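Endoglucanase (Clostridium thermocellum, PDB 2E4T) probably hydrolyses internal beta-1,4-glucosidic linkages in cellulose and xyloglucan, through its glycoside hydrolase family 44 catalytic module, one piece of a much longer secreted multidomain protein. Local coordinates at residues L214-K219 against D270-R275; T203-I208 against G248-G253; L189-H194 against P199-A204; A40-G45 against I183-A188. All coordinates share one frame; numbering follows the deposited sequence. Where two conformers were deposited one is given.

Contact 1 of 4, residues L214-K219 against D270-R275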
loop_
_atom_site.group_PDB
_atom_site.type_symbol
_atom_site.label_atom_id
_atom_site.label_comp_id
_atom_site.label_asym_id
_atom_site.label_seq_id
_atom_site.Cartn_x
_atom_site.Cartn_y
_atom_site.Cartn_z
ATOM N N LEU A 214 -1.399 -14.686 16.452
ATOM C CA LEU A 214 -2.559 -13.992 15.899
ATOM C C LEU A 214 -2.976 -14.637 14.581
ATOM O O LEU A 214 -4.180 -14.840 14.326
ATOM C CB LEU A 214 -2.261 -12.495 15.773
ATOM C CG LEU A 214 -3.361 -11.681 15.117
ATOM C CD1 LEU A 214 -4.711 -11.856 15.836
ATOM C CD2 LEU A 214 -2.990 -10.190 15.150
ATOM N N SER A 215 -2.016 -14.954 13.721
ATOM C CA SER A 215 -2.356 -15.580 12.458
ATOM C C SER A 215 -3.120 -16.892 12.670
ATOM O O SER A 215 -4.155 -17.165 12.041
ATOM C CB SER A 215 -1.098 -15.834 11.640
ATOM O OG SER A 215 -1.485 -16.447 10.429
ATOM N N LYS A 216 -2.611 -17.755 13.582
ATOM C CA LYS A 216 -3.318 -19.003 13.891
ATOM C C LYS A 216 -4.737 -18.731 14.334
ATOM O O LYS A 216 -5.682 -19.426 13.917
ATOM C CB LYS A 216 -2.584 -19.801 14.965
ATOM C CG LYS A 216 -1.314 -20.440 14.502
ATOM C CD LYS A 216 -0.486 -20.964 15.686
ATOM C CE LYS A 216 0.764 -21.685 15.294
ATOM N NZ LYS A 216 1.602 -22.052 16.472
ATOM N N ALA A 217 -4.917 -17.751 15.221
ATOM C CA ALA A 217 -6.226 -17.473 15.757
ATOM C C ALA A 217 -7.207 -17.038 14.659
ATOM O O ALA A 217 -8.377 -17.451 14.635
ATOM C CB ALA A 217 -6.106 -16.360 16.825
ATOM N N VAL A 218 -6.734 -16.153 13.775
ATOM C CA VAL A 218 -7.575 -15.667 12.674
ATOM C C VAL A 218 -7.937 -16.809 11.733
ATOM O O VAL A 218 -9.099 -16.942 11.325
ATOM C CB VAL A 218 -6.830 -14.543 11.891
ATOM C CG1 VAL A 218 -7.598 -14.180 10.607
ATOM C CG2 VAL A 218 -6.622 -13.348 12.761
ATOM N N LYS A 219 -6.936 -17.614 11.354
ATOM C CA LYS A 219 -7.167 -18.656 10.333
ATOM C C LYS A 219 -8.050 -19.786 10.839
ATOM O O LYS A 219 -8.639 -20.482 10.015
ATOM C CB LYS A 219 -5.848 -19.128 9.766
ATOM C CG LYS A 219 -5.265 -17.981 8.898
ATOM C CD LYS A 219 -3.949 -18.342 8.277
ATOM C CE LYS A 219 -3.468 -17.309 7.327
ATOM N NZ LYS A 219 -3.794 -17.416 5.945
ATOM N N ASP A 270 5.572 -24.155 8.634
ATOM C CA ASP A 270 5.975 -25.555 8.411
ATOM C C ASP A 270 5.665 -26.399 9.623
ATOM O O ASP A 270 5.283 -27.570 9.444
ATOM C CB ASP A 270 7.439 -25.593 8.041
ATOM C CG ASP A 270 7.718 -25.121 6.602
ATOM O OD1 ASP A 270 6.758 -24.924 5.825
ATOM O OD2 ASP A 270 8.901 -24.950 6.292
ATOM N N GLU A 271 5.817 -25.855 10.825
ATOM C CA GLU A 271 5.479 -26.599 12.037
ATOM C C GLU A 271 3.994 -26.750 12.192
ATOM O O GLU A 271 3.488 -27.815 12.654
ATOM C CB GLU A 271 6.070 -25.916 13.251
ATOM C CG GLU A 271 7.597 -25.964 13.252
ATOM C CD GLU A 271 8.274 -25.085 14.275
ATOM O OE1 GLU A 271 7.557 -24.400 15.025
ATOM O OE2 GLU A 271 9.531 -25.085 14.353
ATOM N N GLU A 272 3.220 -25.721 11.836
ATOM C CA GLU A 272 1.795 -25.738 12.001
ATOM C C GLU A 272 1.072 -26.562 10.922
ATOM O O GLU A 272 0.001 -27.134 11.143
ATOM C CB GLU A 272 1.219 -24.302 11.984
ATOM C CG GLU A 272 -0.249 -24.160 12.091
ATOM C CD GLU A 272 -0.849 -24.629 13.404
ATOM O OE1 GLU A 272 -0.138 -24.814 14.413
ATOM O OE2 GLU A 272 -2.083 -24.848 13.441
ATOM N N GLY A 273 1.634 -26.573 9.708
ATOM C CA GLY A 273 1.071 -27.248 8.560
ATOM C C GLY A 273 0.193 -26.404 7.662
ATOM O O GLY A 273 -0.547 -26.948 6.846
ATOM N N LYS A 274 0.289 -25.066 7.782
ATOM C CA LYS A 274 -0.402 -24.201 6.842
ATOM C C LYS A 274 0.298 -22.846 6.825
ATOM O O LYS A 274 0.988 -22.486 7.775
ATOM C CB LYS A 274 -1.861 -23.973 7.190
ATOM C CG LYS A 274 -2.094 -23.269 8.434
ATOM C CD LYS A 274 -3.563 -23.540 8.691
ATOM C CE LYS A 274 -3.902 -22.830 9.928
ATOM N NZ LYS A 274 -5.204 -23.313 10.557
ATOM N N ARG A 275 0.078 -22.092 5.742
ATOM C CA ARG A 275 0.696 -20.803 5.602
ATOM C C ARG A 275 0.147 -19.825 6.637
ATOM O O ARG A 275 -1.077 -19.599 6.710
ATOM C CB ARG A 275 0.429 -20.284 4.189
ATOM C CG ARG A 275 0.889 -18.841 3.978
ATOM C CD ARG A 275 0.775 -18.439 2.471
ATOM N NE ARG A 275 1.801 -19.071 1.644
ATOM C CZ ARG A 275 3.021 -18.557 1.451
ATOM N NH1 ARG A 275 3.421 -17.443 2.112
ATOM N NH2 ARG A 275 3.838 -19.157 0.577
HETATM O O HOH W 1 -4.790 -21.795 12.743
HETATM O O HOH W 2 2.202 -24.995 15.362
HETATM O O HOH W 3 -3.345 -20.455 5.420
HETATM O O HOH W 4 -7.131 -22.532 8.744
#

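Contact 2 of 4, residues T203-I208 against G248-G253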
loop_
_atom_site.group_PDB
_atom_site.type_symbol
_atom_site.label_atom_id
_atom_site.label_comp_id
_atom_site.label_asym_id
_atom_site.label_seq_id
_atom_site.Cartn_x
_atom_site.Cartn_y
_atom_site.Cartn_z
ATOM N N THR A 203 10.878 -6.565 20.762
ATOM C CA THR A 203 11.892 -7.535 20.395
ATOM C C THR A 203 11.485 -8.302 19.137
ATOM O O THR A 203 10.283 -8.475 18.842
ATOM C CB THR A 203 12.181 -8.507 21.570
ATOM O OG1 THR A 203 10.996 -9.246 21.837
ATOM C CG2 THR A 203 12.684 -7.777 22.798
ATOM N N ALA A 204 12.490 -8.767 18.414
ATOM C CA ALA A 204 12.212 -9.658 17.298
ATOM C C ALA A 204 11.440 -10.915 17.772
ATOM O O ALA A 204 10.495 -11.360 17.104
ATOM C CB ALA A 204 13.521 -10.038 16.613
ATOM N N LYS A 205 11.843 -11.468 18.915
ATOM C CA LYS A 205 11.159 -12.667 19.418
ATOM C C LYS A 205 9.686 -12.367 19.739
ATOM O O LYS A 205 8.813 -13.190 19.403
ATOM C CB LYS A 205 11.854 -13.216 20.660
ATOM C CG LYS A 205 13.165 -13.919 20.335
ATOM C CD LYS A 205 13.799 -14.551 21.583
ATOM C CE LYS A 205 14.082 -13.615 22.750
ATOM N NZ LYS A 205 15.023 -12.514 22.397
ATOM N N GLU A 206 9.384 -11.244 20.386
ATOM C CA GLU A 206 7.994 -10.952 20.702
ATOM C C GLU A 206 7.199 -10.786 19.399
ATOM O O GLU A 206 6.056 -11.250 19.298
ATOM C CB GLU A 206 7.888 -9.664 21.552
ATOM C CG GLU A 206 6.445 -9.239 21.804
ATOM C CD GLU A 206 6.190 -7.986 22.610
ATOM O OE1 GLU A 206 6.748 -7.826 23.710
ATOM O OE2 GLU A 206 5.485 -7.120 22.065
ATOM N N LEU A 207 7.776 -10.053 18.427
ATOM C CA LEU A 207 7.003 -9.810 17.205
ATOM C C LEU A 207 6.666 -11.129 16.508
ATOM O O LEU A 207 5.519 -11.308 16.040
ATOM C CB LEU A 207 7.763 -8.839 16.287
ATOM C CG LEU A 207 6.985 -8.432 15.053
ATOM C CD1 LEU A 207 5.616 -7.845 15.376
ATOM C CD2 LEU A 207 7.818 -7.412 14.279
ATOM N N ILE A 208 7.635 -12.052 16.412
ATOM C CA ILE A 208 7.289 -13.354 15.786
ATOM C C ILE A 208 6.255 -14.094 16.583
ATOM O O ILE A 208 5.293 -14.643 16.013
ATOM C CB ILE A 208 8.574 -14.232 15.594
ATOM C CG1 ILE A 208 9.556 -13.601 14.652
ATOM C CG2 ILE A 208 8.204 -15.629 15.175
ATOM C CD1 ILE A 208 9.072 -13.265 13.357
ATOM N N GLY A 248 20.933 -8.428 18.005
ATOM C CA GLY A 248 22.319 -8.929 17.963
ATOM C C GLY A 248 22.389 -10.434 18.074
ATOM O O GLY A 248 23.365 -11.043 17.610
ATOM N N THR A 249 21.433 -11.056 18.772
ATOM C CA THR A 249 21.378 -12.502 18.878
ATOM C C THR A 249 20.452 -13.087 17.829
ATOM O O THR A 249 20.837 -13.997 17.071
ATOM C CB THR A 249 20.967 -12.948 20.284
ATOM O OG1 THR A 249 19.851 -12.210 20.733
ATOM C CG2 THR A 249 22.130 -12.723 21.242
ATOM N N GLU A 250 19.216 -12.563 17.721
ATOM C CA GLU A 250 18.282 -13.166 16.789
ATOM C C GLU A 250 18.709 -12.999 15.331
ATOM O O GLU A 250 18.395 -13.839 14.497
ATOM C CB GLU A 250 16.900 -12.529 16.988
ATOM C CG GLU A 250 16.249 -12.901 18.298
ATOM C CD GLU A 250 16.093 -14.411 18.405
ATOM O OE1 GLU A 250 15.386 -15.019 17.584
ATOM O OE2 GLU A 250 16.725 -14.995 19.334
ATOM N N GLY A 251 19.390 -11.893 15.024
ATOM C CA GLY A 251 19.764 -11.608 13.640
ATOM C C GLY A 251 21.044 -12.241 13.174
ATOM O O GLY A 251 21.446 -12.009 12.035
ATOM N N GLU A 252 21.660 -13.077 13.991
ATOM C CA GLU A 252 22.914 -13.727 13.569
ATOM C C GLU A 252 22.649 -14.540 12.304
ATOM O O GLU A 252 21.742 -15.409 12.268
ATOM C CB GLU A 252 23.446 -14.640 14.688
ATOM C CG GLU A 252 24.785 -15.264 14.271
ATOM C CD GLU A 252 25.442 -16.081 15.324
ATOM O OE1 GLU A 252 24.864 -16.337 16.387
ATOM O OE2 GLU A 252 26.568 -16.529 15.070
ATOM N N GLY A 253 23.453 -14.284 11.245
ATOM C CA GLY A 253 23.297 -15.009 9.985
ATOM C C GLY A 253 22.255 -14.441 9.034
ATOM O O GLY A 253 22.059 -14.995 7.927
HETATM O O HOH W 5 17.537 -13.676 21.529
#

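Contact 3 of 4, residues L189-H194 against P199-A204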
loop_
_atom_site.group_PDB
_atom_site.type_symbol
_atom_site.label_atom_id
_atom_site.label_comp_id
_atom_site.label_asym_id
_atom_site.label_seq_id
_atom_site.Cartn_x
_atom_site.Cartn_y
_atom_site.Cartn_z
ATOM N N LEU A 189 7.777 0.991 15.970
ATOM C CA LEU A 189 7.430 2.322 16.529
ATOM C C LEU A 189 6.417 2.196 17.679
ATOM O O LEU A 189 6.053 3.238 18.238
ATOM C CB LEU A 189 6.941 3.280 15.466
ATOM C CG LEU A 189 8.000 3.631 14.406
ATOM C CD1 LEU A 189 7.454 4.705 13.476
ATOM C CD2 LEU A 189 9.333 4.065 15.008
ATOM N N TRP A 190 6.013 1.000 18.108
ATOM C CA TRP A 190 5.065 0.920 19.222
ATOM C C TRP A 190 5.564 1.729 20.421
ATOM O O TRP A 190 4.774 2.437 21.082
ATOM C CB TRP A 190 4.826 -0.527 19.642
ATOM C CG TRP A 190 3.963 -1.329 18.754
ATOM C CD1 TRP A 190 3.025 -0.890 17.855
ATOM C CD2 TRP A 190 3.881 -2.764 18.746
ATOM N NE1 TRP A 190 2.377 -1.962 17.259
ATOM C CE2 TRP A 190 2.874 -3.132 17.805
ATOM C CE3 TRP A 190 4.568 -3.768 19.433
ATOM C CZ2 TRP A 190 2.552 -4.479 17.557
ATOM C CZ3 TRP A 190 4.248 -5.107 19.190
ATOM C CH2 TRP A 190 3.244 -5.448 18.271
ATOM N N SER A 191 6.852 1.575 20.768
ATOM C CA SER A 191 7.335 2.233 21.980
ATOM C C SER A 191 7.462 3.770 21.831
ATOM O O SER A 191 7.627 4.448 22.858
ATOM C CB SER A 191 8.687 1.651 22.356
ATOM O OG SER A 191 9.601 1.844 21.263
ATOM N N HIS A 192 7.389 4.277 20.594
ATOM C CA HIS A 192 7.424 5.700 20.322
ATOM C C HIS A 192 6.004 6.277 20.143
ATOM O O HIS A 192 5.668 7.331 20.733
ATOM C CB HIS A 192 8.260 5.937 19.043
ATOM C CG HIS A 192 8.351 7.349 18.721
ATOM N ND1 HIS A 192 7.678 8.020 17.709
ATOM C CD2 HIS A 192 9.123 8.266 19.326
ATOM C CE1 HIS A 192 8.052 9.303 17.712
ATOM N NE2 HIS A 192 8.925 9.469 18.694
ATOM N N THR A 193 5.192 5.626 19.317
ATOM C CA THR A 193 3.841 6.106 19.023
ATOM C C THR A 193 2.867 5.779 20.148
ATOM O O THR A 193 1.973 6.566 20.452
ATOM C CB THR A 193 3.374 5.475 17.703
ATOM O OG1 THR A 193 4.350 5.848 16.709
ATOM C CG2 THR A 193 1.988 5.920 17.323
ATOM N N HIS A 194 3.005 4.570 20.719
ATOM C CA HIS A 194 2.050 4.055 21.702
ATOM C C HIS A 194 2.754 3.600 23.002
ATOM O O HIS A 194 2.531 2.485 23.486
ATOM C CB HIS A 194 1.246 2.909 21.113
ATOM C CG HIS A 194 0.352 3.351 20.014
ATOM N ND1 HIS A 194 -0.764 4.126 20.241
ATOM C CD2 HIS A 194 0.395 3.066 18.678
ATOM C CE1 HIS A 194 -1.345 4.319 19.055
ATOM N NE2 HIS A 194 -0.679 3.692 18.100
ATOM N N PRO A 199 5.440 0.218 26.268
ATOM C CA PRO A 199 6.572 1.084 26.546
ATOM C C PRO A 199 7.924 0.538 26.116
ATOM O O PRO A 199 8.857 1.330 25.878
ATOM C CB PRO A 199 6.527 1.274 28.079
ATOM C CG PRO A 199 5.756 0.038 28.592
ATOM C CD PRO A 199 4.697 -0.131 27.516
ATOM N N ASP A 200 8.091 -0.782 26.104
ATOM C CA ASP A 200 9.395 -1.346 25.807
ATOM C C ASP A 200 9.602 -1.425 24.278
ATOM O O ASP A 200 8.647 -1.696 23.526
ATOM C CB ASP A 200 9.524 -2.732 26.441
ATOM C CG ASP A 200 9.434 -2.676 27.970
ATOM O OD1 ASP A 200 9.833 -1.631 28.561
ATOM O OD2 ASP A 200 8.997 -3.705 28.560
ATOM N N ASN A 201 10.831 -1.266 23.817
ATOM C CA ASN A 201 11.121 -1.424 22.401
ATOM C C ASN A 201 10.873 -2.877 22.012
ATOM O O ASN A 201 11.423 -3.803 22.650
ATOM C CB ASN A 201 12.592 -1.060 22.123
ATOM C CG ASN A 201 12.878 0.406 22.394
ATOM O OD1 ASN A 201 12.025 1.261 22.233
ATOM N ND2 ASN A 201 14.100 0.715 22.829
ATOM N N VAL A 202 10.081 -3.098 20.940
ATOM C CA VAL A 202 9.694 -4.457 20.605
ATOM C C VAL A 202 10.891 -5.323 20.285
ATOM O O VAL A 202 11.848 -4.913 19.581
ATOM C CB VAL A 202 8.680 -4.466 19.441
ATOM C CG1 VAL A 202 9.326 -4.051 18.115
ATOM C CG2 VAL A 202 7.948 -5.785 19.354
ATOM N N THR A 203 10.878 -6.565 20.762
ATOM C CA THR A 203 11.892 -7.535 20.395
ATOM C C THR A 203 11.485 -8.302 19.137
ATOM O O THR A 203 10.283 -8.475 18.842
ATOM C CB THR A 203 12.181 -8.507 21.570
ATOM O OG1 THR A 203 10.996 -9.246 21.837
ATOM C CG2 THR A 203 12.684 -7.777 22.798
ATOM N N ALA A 204 12.490 -8.767 18.414
ATOM C CA ALA A 204 12.212 -9.658 17.298
ATOM C C ALA A 204 11.440 -10.915 17.772
ATOM O O ALA A 204 10.495 -11.360 17.104
ATOM C CB ALA A 204 13.521 -10.038 16.613
HETATM O O HOH W 6 8.512 -0.790 19.674
HETATM O O HOH W 7 8.484 3.970 25.425
#

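Contact 4 of 4, residues A40-G45 against I183-A188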
loop_
_atom_site.group_PDB
_atom_site.type_symbol
_atom_site.label_atom_id
_atom_site.label_comp_id
_atom_site.label_asym_id
_atom_site.label_seq_id
_atom_site.Cartn_x
_atom_site.Cartn_y
_atom_site.Cartn_z
ATOM N N ALA A 40 -8.566 -1.063 -3.417
ATOM C CA ALA A 40 -8.371 -1.656 -2.095
ATOM C C ALA A 40 -8.529 -0.493 -1.088
ATOM O O ALA A 40 -8.214 0.653 -1.377
ATOM C CB ALA A 40 -6.979 -2.311 -1.938
ATOM N N LYS A 41 -9.046 -0.873 0.102
ATOM C CA LYS A 41 -9.126 0.054 1.224
ATOM C C LYS A 41 -8.483 -0.600 2.436
ATOM O O LYS A 41 -8.841 -1.727 2.801
ATOM C CB LYS A 41 -10.586 0.419 1.548
ATOM C CG LYS A 41 -11.195 1.420 0.596
ATOM C CD LYS A 41 -10.471 2.775 0.518
ATOM C CE LYS A 41 -10.268 3.494 1.832
ATOM N NZ LYS A 41 -11.560 3.913 2.481
ATOM N N ARG A 42 -7.563 0.139 3.070
ATOM C CA ARG A 42 -6.915 -0.305 4.306
ATOM C C ARG A 42 -7.393 0.543 5.477
ATOM O O ARG A 42 -7.344 1.773 5.417
ATOM C CB ARG A 42 -5.390 -0.154 4.177
ATOM C CG ARG A 42 -4.648 -0.391 5.505
ATOM C CD ARG A 42 -3.164 -0.418 5.247
ATOM N NE ARG A 42 -2.328 -0.602 6.424
ATOM C CZ ARG A 42 -1.686 0.356 7.078
ATOM N NH1 ARG A 42 -1.916 1.636 6.843
ATOM N NH2 ARG A 42 -0.767 -0.051 7.983
ATOM N N PHE A 43 -7.840 -0.189 6.534
ATOM C CA PHE A 43 -8.097 0.387 7.851
ATOM C C PHE A 43 -6.835 0.134 8.668
ATOM O O PHE A 43 -6.590 -1.017 9.060
ATOM C CB PHE A 43 -9.316 -0.320 8.465
ATOM C CG PHE A 43 -9.591 0.050 9.897
ATOM C CD1 PHE A 43 -10.186 1.291 10.215
ATOM C CD2 PHE A 43 -9.307 -0.836 10.934
ATOM C CE1 PHE A 43 -10.458 1.639 11.540
ATOM C CE2 PHE A 43 -9.635 -0.501 12.282
ATOM C CZ PHE A 43 -10.199 0.723 12.549
ATOM N N GLY A 44 -5.980 1.154 8.793
ATOM C CA GLY A 44 -4.679 0.934 9.383
ATOM C C GLY A 44 -4.085 2.245 9.832
ATOM O O GLY A 44 -4.730 3.295 9.826
ATOM N N GLY A 45 -2.799 2.191 10.223
ATOM C CA GLY A 45 -2.120 3.344 10.734
ATOM C C GLY A 45 -2.250 3.479 12.256
ATOM O O GLY A 45 -2.812 2.608 12.936
ATOM N N ILE A 183 -1.353 -7.559 11.008
ATOM C CA ILE A 183 -0.833 -7.730 12.371
ATOM C C ILE A 183 -0.421 -6.304 12.886
ATOM O O ILE A 183 0.735 -5.907 12.857
ATOM C CB ILE A 183 0.323 -8.707 12.403
ATOM C CG1 ILE A 183 -0.077 -10.057 11.794
ATOM C CG2 ILE A 183 0.726 -8.957 13.870
ATOM C CD1 ILE A 183 1.016 -10.943 11.413
ATOM N N ASP A 184 -1.435 -5.549 13.303
ATOM C CA ASP A 184 -1.167 -4.216 13.876
ATOM C C ASP A 184 -0.478 -3.309 12.837
ATOM O O ASP A 184 -0.733 -3.438 11.619
ATOM C CB ASP A 184 -0.440 -4.363 15.231
ATOM C CG ASP A 184 -0.714 -3.266 16.229
ATOM O OD1 ASP A 184 -0.231 -2.129 15.989
ATOM O OD2 ASP A 184 -1.396 -3.542 17.255
ATOM N N ASN A 185 0.304 -2.369 13.345
ATOM C CA ASN A 185 0.835 -1.284 12.540
ATOM C C ASN A 185 2.173 -0.868 13.177
ATOM O O ASN A 185 2.235 -0.583 14.359
ATOM C CB ASN A 185 -0.121 -0.064 12.643
ATOM C CG ASN A 185 0.350 1.083 11.763
ATOM O OD1 ASN A 185 0.384 0.943 10.499
ATOM N ND2 ASN A 185 0.782 2.173 12.381
ATOM N N GLU A 186 3.229 -0.828 12.359
ATOM C CA GLU A 186 4.510 -0.220 12.745
ATOM C C GLU A 186 4.957 -0.674 14.131
ATOM O O GLU A 186 5.206 0.138 15.035
ATOM C CB GLU A 186 4.475 1.309 12.616
ATOM C CG GLU A 186 4.182 1.706 11.160
ATOM C CD GLU A 186 4.316 3.165 10.871
ATOM O OE1 GLU A 186 4.479 4.005 11.804
ATOM O OE2 GLU A 186 4.242 3.513 9.645
ATOM N N PRO A 187 5.218 -1.975 14.304
ATOM C CA PRO A 187 5.583 -2.483 15.640
ATOM C C PRO A 187 6.884 -1.901 16.157
ATOM O O PRO A 187 7.016 -1.731 17.403
ATOM C CB PRO A 187 5.679 -4.011 15.415
ATOM C CG PRO A 187 5.947 -4.151 13.923
ATOM C CD PRO A 187 5.088 -3.058 13.308
ATOM N N ALA A 188 7.879 -1.627 15.299
ATOM C CA ALA A 188 9.105 -1.042 15.779
ATOM C C ALA A 188 8.924 0.385 16.274
ATOM O O ALA A 188 9.839 0.916 16.929
ATOM C CB ALA A 188 10.229 -1.139 14.753
#

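Contact 1 of 4, residues L214-K219 against D270-R275
Glu-272, on the last turn of helix 257-272, reaches across to Lys-216 of helix 204-221. Its CG stands opposite the backbone N, and a bend at chi2 (65°) turns the carboxylate so that OE1 rests against the extended lysine chain, 3.4 Å from Lys-216 CE. The ammonium is less intimate: Lys-216 NZ lies 3.9 Å from Glu-272 OE1, a long salt bridge, and a water bonded to both atoms fills in between. Lys-216 has a second conformer, so this weak pairing is doubtful as a lasting one. Gly-273 then breaks the helix with positive phi, and the chain leaves helical geometry there. Lys-274 follows, extended beyond CG; its CE passes 4.2 Å from Lys-219 CB, while NZ donates to two waters that bond in turn to the carbonyl oxygens of Lys-216 and Lys-219. Two waters thus carry its charge to carbonyl oxygens of the helix. At Arg-275 the backbone takes over: its O lies 3.4 Å from Lys-219 CE and joins Lys-219 NZ through a water, although that ammonium is held chiefly by a salt bridge to Asp-278 and a bond to Ala-225 O. Nearby, Ser-215 OG bonds Leu-276 O, and Ser-215, Val-218 and Lys-219 lie on Ile-227 of strand 226-232, seating the helix on the barrel wall.

Contact 2 of 4, residues T203-I208 against G248-G253
Ala-204 and Lys-205, on the first turn of helix 204-221, meet Glu-250 at the end of the short helix 247-250. The methyl of Ala-204 faces the Glu-250 chain, CB to CB at 4.2 Å. Lys-205 crosses that chain at about a right angle, with its CG poised over the flat carboxylate, 3.5 Å from Glu-250 CD and nearly as close to both oxygens. A bend at chi2 (-58°) of Glu-250 turns the face of its carboxylate to the lysine chain.

The charges themselves do not close: Lys-205 NZ is 4.3 Å from Glu-250 OE2. One water spans the gap, accepting from Lys-205 NZ at 2.9 Å and donating to Glu-250 OE2 at 2.7 Å; in one of two conformers of Thr-249, it also bonds Thr-249 OG1.

A third element is the capping of the helix start. Thr-203, the N-cap, accepts from Glu-206 N at its OG1 (2.9 Å), while Asp-246 takes the Ala-204 N-H.

Each charged end has a firmer partner elsewhere, Asp-246 for the lysine and Tyr-260 OH for Glu-250 OE1. The pair therefore probably contributes aliphatic cover and a shared water, with only a diffuse electrostatic attraction directly between the two.

Contact 3 of 4, residues L189-H194 against P199-A204
Ser-191 OG donates to Asn-201 OD1 at 2.7 Å, joining a short helix to the loop that follows it. The hydroxyl arrives in the carbonyl plane of the amide, at 147° to the C=O bond. With chi1 at 59°, OG is tucked between the serine's own N and carbonyl carbon, and from there it meets the amide of Asn-201, whose CB starts off away from the helix but whose end curls back. The same serine presents its CB to the loop backbone, 3.5 Å from the O atoms of both Pro-199 and Asp-200.

Two waters complete the seam. One accepts from Ser-191 N and from Val-202 N, each at 3.1 Å; the other donates to Ser-191 O and to Pro-199 O. One water thus serves two N-H groups and the other two carbonyls, bridging the main chains.

Beyond the polar end, Val-202 sends CG2 obliquely to the six-membered ring of Trp-190, 3.8 Å from CZ3. The indole also meets the His-198 ring, and its NE1 bonds Asp-184 OD1 in the loop leaving strand 180-183. From Val-202 the chain runs on through the N-cap Thr-203 into helix 204-221, where Ala-204 packs on Phe-257 and Tyr-260 of helix 257-272.

Contact 4 of 4, residues A40-G45 against I183-A188
Asn-185 lays its side-chain amide against the backbone of Gly-45, ND2 3.3 Å from Gly-45 C and CG 3.5 Å from Gly-45 CA. The oxygen of that amide is gripped from two residues. Arg-42 NH2 donates to Asn-185 OD1 at 2.9 Å, at the edge of the guanidinium; the bond is somewhat bent (139° at the hydrogen), and each group is tilted a little from the other's plane, the two planes standing 51° apart. His-283 NE2 is the second partner of OD1, so the amide's rotation is well fixed. Arg-42 reaches it with a chain extended from CG to NE, and Gly-44 CA sits 3.7 Å above the centre of its guanidinium. Gly-45, at phi 90°, adopts a backbone conformation suited to glycine.

This is the C-terminal end of a TIM barrel, the end where such enzymes carry their active site. Strand 180-183 is the fourth of the barrel, and it is followed by an Asn-Glu pair, Asn-185 and Glu-186, as in glycoside hydrolases of clan GH-A, where the glutamate is the acid/base. Its counterpart there, the nucleophile on the seventh strand, probably corresponds to Glu-359 on strand 354-360, which forms a salt bridge with Arg-42 NH1; Asn-31 bonds the same nitrogen.

A second shell holds the backbone of the asparagine. Asp-184 OD1 accepts from Asn-185 N at 2.7 Å and also bonds Thr-49 OG1, while OD2 of this aspartate receives the N-H groups of Ala-111 and Ala-112.

All four contacts belong to the TIM-like barrel and open along the chain in the order 4, 3, 2, 1. Contact 4 lies deepest, about 10 Å from the centre of the chain, at the ends of two barrel strands; the centres of the others lie about 22 to 26 Å from it. Contact 3 follows directly on contact 4, their centres about 15 Å apart, touching through Trp-190 and Asp-184. It leads into helix 204-221, which contacts 1 and 2 share, with centres about 20 Å apart and segments that alternate in sequence. Packing of Leu-214 on Ile-183 and Leu-207 on Pro-187 ties that helix back to contact 4, linking the probable catalytic end with the outer helices.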